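Local coordinates for protein myosin IE heavy chain (Dictyostelium discoideum, PDB 1LKX) that forms the motor domain of a single-headed, actin-activated ATPase that binds actin filaments and may move membranes relative to actin, at residues T293-L302 and S315-R323. Residues are numbered along the deposited sequence; the frame is centred on the assembly and turned at random.
Sequences TVKVSDTKSL and SLSIALCYR
Leu302 pushes its CD2 methyl into the dip between Leu316 and Leu320, two side chains one helical turn apart on helix 313-321. CD2 of Leu302 comes 3.8 Å from CD1 of Leu316 and 4.1 Å from CD1 of Leu320; the Leu302 side chain runs antiparallel to each, so the three overlap along their lengths. Branched leucine suits both sides, since one methyl can fill the hollow while Leu302's other methyl, CD1, rests near Ser317 CB.

Farther along the helix the neighbour becomes strand 293-296, crossing at 139° with its axis 8.4 Å from that of the helix at closest approach. Small side chains let the strand come close. Cys321 brings CB to 3.4 Å from the carbonyl O of Val294, and Val296 sets CG2 over Ser317, 3.7 Å from its OG, with Cys321 SG slightly farther off. Lys295, partly exposed, reaches over the side of the contact: CG stands anti to the backbone N (chi1 -180°), and bends at chi2 and chi3 curl the chain toward the helix, bringing NZ to donate to OG of Ser317 at 2.8 Å. Replacing this lysine with an alanine would probably leave that hydroxyl without its ammonium partner and uncover the edge of the Ser317-Cys321 surface. At the far end the Tyr322 ring lies obliquely to Thr293 CG2, its OH 3.6 Å from Thr293 OG1.

The Asp298 side chain N-caps helix 299-309, OD2 accepting from Ser301 N above the carboxylate plane; Leu302 follows in the first turn. Thus the last strand of a two-stranded antiparallel hairpin and the start of helix 299-309 both pack on helix 313-321. Beyond it, Cys321 and Arg323 pair through their backbones with Met340 and Val338, consistent with the base of the cardiomyopathy loop, in the upper 50 kDa subdomain of the myosin motor.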
loop_
_atom_site.group_PDB
_atom_site.type_symbol
_atom_site.label_atom_id
_atom_site.label_comp_id
_atom_site.label_asym_id
_atom_site.label_seq_id
_atom_site.Cartn_x
_atom_site.Cartn_y
_atom_site.Cartn_z
ATOM N N THR A 293 -23.631 -6.009 38.160
ATOM C CA THR A 293 -22.422 -5.942 37.343
ATOM C C THR A 293 -22.450 -7.037 36.279
ATOM O O THR A 293 -23.468 -7.698 36.084
ATOM C CB THR A 293 -21.148 -6.127 38.202
ATOM O OG1 THR A 293 -21.110 -7.460 38.732
ATOM C CG2 THR A 293 -21.139 -5.132 39.353
ATOM N N VAL A 294 -21.329 -7.220 35.593
ATOM C CA VAL A 294 -21.226 -8.247 34.564
ATOM C C VAL A 294 -20.015 -9.106 34.869
ATOM O O VAL A 294 -19.013 -8.606 35.369
ATOM C CB VAL A 294 -21.045 -7.633 33.169
ATOM C CG1 VAL A 294 -20.912 -8.731 32.144
ATOM C CG2 VAL A 294 -22.218 -6.743 32.840
ATOM N N LYS A 295 -20.101 -10.396 34.580
ATOM C CA LYS A 295 -18.975 -11.274 34.847
ATOM C C LYS A 295 -18.687 -12.228 33.694
ATOM O O LYS A 295 -19.540 -12.466 32.844
ATOM C CB LYS A 295 -19.215 -12.060 36.141
ATOM C CG LYS A 295 -18.080 -13.019 36.520
ATOM C CD LYS A 295 -16.681 -12.390 36.366
ATOM C CE LYS A 295 -16.485 -11.158 37.248
ATOM N NZ LYS A 295 -15.136 -10.538 37.061
ATOM N N VAL A 296 -17.472 -12.764 33.670
ATOM C CA VAL A 296 -17.047 -13.691 32.633
ATOM C C VAL A 296 -17.716 -15.051 32.784
ATOM O O VAL A 296 -17.783 -15.598 33.879
ATOM C CB VAL A 296 -15.530 -13.893 32.681
ATOM C CG1 VAL A 296 -15.090 -14.775 31.525
ATOM C CG2 VAL A 296 -14.830 -12.546 32.646
ATOM N N SER A 297 -18.203 -15.591 31.671
ATOM C CA SER A 297 -18.861 -16.895 31.669
ATOM C C SER A 297 -17.855 -17.969 31.293
ATOM O O SER A 297 -17.486 -18.807 32.117
ATOM C CB SER A 297 -20.009 -16.917 30.664
ATOM O OG SER A 297 -20.916 -15.862 30.901
ATOM N N ASP A 298 -17.421 -17.938 30.036
ATOM C CA ASP A 298 -16.447 -18.896 29.523
ATOM C C ASP A 298 -15.114 -18.647 30.205
ATOM O O ASP A 298 -14.128 -18.280 29.570
ATOM C CB ASP A 298 -16.303 -18.734 28.010
ATOM C CG ASP A 298 -15.357 -19.754 27.398
ATOM O OD1 ASP A 298 -15.297 -19.842 26.149
ATOM O OD2 ASP A 298 -14.671 -20.464 28.164
ATOM N N THR A 299 -15.107 -18.863 31.513
ATOM C CA THR A 299 -13.937 -18.651 32.342
ATOM C C THR A 299 -12.673 -19.358 31.872
ATOM O O THR A 299 -11.590 -18.772 31.886
ATOM C CB THR A 299 -14.231 -19.069 33.787
ATOM O OG1 THR A 299 -14.604 -20.451 33.815
ATOM C CG2 THR A 299 -15.366 -18.240 34.350
ATOM N N LYS A 300 -12.796 -20.611 31.455
ATOM C CA LYS A 300 -11.619 -21.345 31.009
ATOM C C LYS A 300 -10.864 -20.595 29.903
ATOM O O LYS A 300 -9.632 -20.641 29.841
ATOM C CB LYS A 300 -12.014 -22.761 30.558
ATOM C CG LYS A 300 -12.803 -22.847 29.263
ATOM C CD LYS A 300 -11.880 -22.974 28.059
ATOM C CE LYS A 300 -12.666 -23.194 26.778
ATOM N NZ LYS A 300 -11.754 -23.466 25.648
ATOM N N SER A 301 -11.590 -19.897 29.034
ATOM C CA SER A 301 -10.939 -19.139 27.975
ATOM C C SER A 301 -10.203 -17.958 28.590
ATOM O O SER A 301 -9.068 -17.669 28.214
ATOM C CB SER A 301 -11.959 -18.638 26.954
ATOM O OG SER A 301 -12.287 -19.655 26.023
ATOM N N LEU A 302 -10.855 -17.284 29.537
ATOM C CA LEU A 302 -10.265 -16.135 30.229
ATOM C C LEU A 302 -9.011 -16.580 30.969
ATOM O O LEU A 302 -8.100 -15.794 31.198
ATOM C CB LEU A 302 -11.281 -15.540 31.211
ATOM C CG LEU A 302 -10.952 -14.345 32.122
ATOM C CD1 LEU A 302 -10.125 -14.802 33.300
ATOM C CD2 LEU A 302 -10.232 -13.264 31.350
ATOM N N SER A 315 -6.876 -9.786 37.637
ATOM C CA SER A 315 -6.703 -8.405 37.200
ATOM C C SER A 315 -7.270 -8.232 35.802
ATOM O O SER A 315 -7.898 -7.218 35.503
ATOM C CB SER A 315 -5.224 -8.012 37.204
ATOM O OG SER A 315 -4.723 -7.926 38.524
ATOM N N LEU A 316 -7.050 -9.232 34.951
ATOM C CA LEU A 316 -7.551 -9.197 33.588
ATOM C C LEU A 316 -9.073 -9.157 33.636
ATOM O O LEU A 316 -9.699 -8.225 33.136
ATOM C CB LEU A 316 -7.102 -10.436 32.829
ATOM C CG LEU A 316 -6.909 -10.287 31.318
ATOM C CD1 LEU A 316 -6.889 -11.673 30.695
ATOM C CD2 LEU A 316 -8.017 -9.450 30.705
ATOM N N SER A 317 -9.665 -10.175 34.246
ATOM C CA SER A 317 -11.112 -10.254 34.365
ATOM C C SER A 317 -11.720 -8.948 34.848
ATOM O O SER A 317 -12.733 -8.502 34.326
ATOM C CB SER A 317 -11.499 -11.375 35.324
ATOM O OG SER A 317 -12.897 -11.388 35.527
ATOM N N ILE A 318 -11.098 -8.334 35.843
ATOM C CA ILE A 318 -11.587 -7.074 36.395
ATOM C C ILE A 318 -11.466 -5.927 35.398
ATOM O O ILE A 318 -12.259 -4.985 35.409
ATOM C CB ILE A 318 -10.811 -6.705 37.662
ATOM C CG1 ILE A 318 -10.941 -7.838 38.680
ATOM C CG2 ILE A 318 -11.333 -5.403 38.234
ATOM C CD1 ILE A 318 -10.006 -7.717 39.856
ATOM N N ALA A 319 -10.462 -6.005 34.540
ATOM C CA ALA A 319 -10.249 -4.972 33.537
ATOM C C ALA A 319 -11.311 -5.053 32.443
ATOM O O ALA A 319 -11.609 -4.064 31.766
ATOM C CB ALA A 319 -8.865 -5.120 32.931
ATOM N N LEU A 320 -11.884 -6.237 32.278
ATOM C CA LEU A 320 -12.912 -6.447 31.272
ATOM C C LEU A 320 -14.311 -6.102 31.775
ATOM O O LEU A 320 -15.216 -5.857 30.979
ATOM C CB LEU A 320 -12.900 -7.901 30.809
ATOM C CG LEU A 320 -11.658 -8.366 30.061
ATOM C CD1 LEU A 320 -11.817 -9.825 29.667
ATOM C CD2 LEU A 320 -11.458 -7.492 28.847
ATOM N N CYS A 321 -14.487 -6.063 33.094
ATOM C CA CYS A 321 -15.797 -5.786 33.667
ATOM C C CYS A 321 -15.944 -4.478 34.435
ATOM O O CYS A 321 -17.033 -4.160 34.903
ATOM C CB CYS A 321 -16.205 -6.952 34.559
ATOM S SG CYS A 321 -15.996 -8.564 33.761
ATOM N N TYR A 322 -14.865 -3.717 34.570
ATOM C CA TYR A 322 -14.936 -2.442 35.285
ATOM C C TYR A 322 -13.983 -1.400 34.694
ATOM O O TYR A 322 -13.045 -1.733 33.966
ATOM C CB TYR A 322 -14.592 -2.626 36.780
ATOM C CG TYR A 322 -15.423 -3.658 37.525
ATOM C CD1 TYR A 322 -15.171 -5.025 37.384
ATOM C CD2 TYR A 322 -16.467 -3.266 38.367
ATOM C CE1 TYR A 322 -15.936 -5.977 38.060
ATOM C CE2 TYR A 322 -17.244 -4.214 39.049
ATOM C CZ TYR A 322 -16.973 -5.564 38.890
ATOM O OH TYR A 322 -17.746 -6.493 39.553
ATOM N N ARG A 323 -14.237 -0.135 35.009
ATOM C CA ARG A 323 -13.379 0.954 34.556
ATOM C C ARG A 323 -12.474 1.417 35.710
ATOM O O ARG A 323 -12.072 0.612 36.557
ATOM C CB ARG A 323 -14.218 2.129 34.055
ATOM C CG ARG A 323 -14.263 2.259 32.544
ATOM C CD ARG A 323 -15.260 1.300 31.919
ATOM N NE ARG A 323 -15.195 1.324 30.456
ATOM C CZ ARG A 323 -14.243 0.730 29.733
ATOM N NH1 ARG A 323 -13.265 0.053 30.337
ATOM N NH2 ARG A 323 -14.268 0.804 28.400
#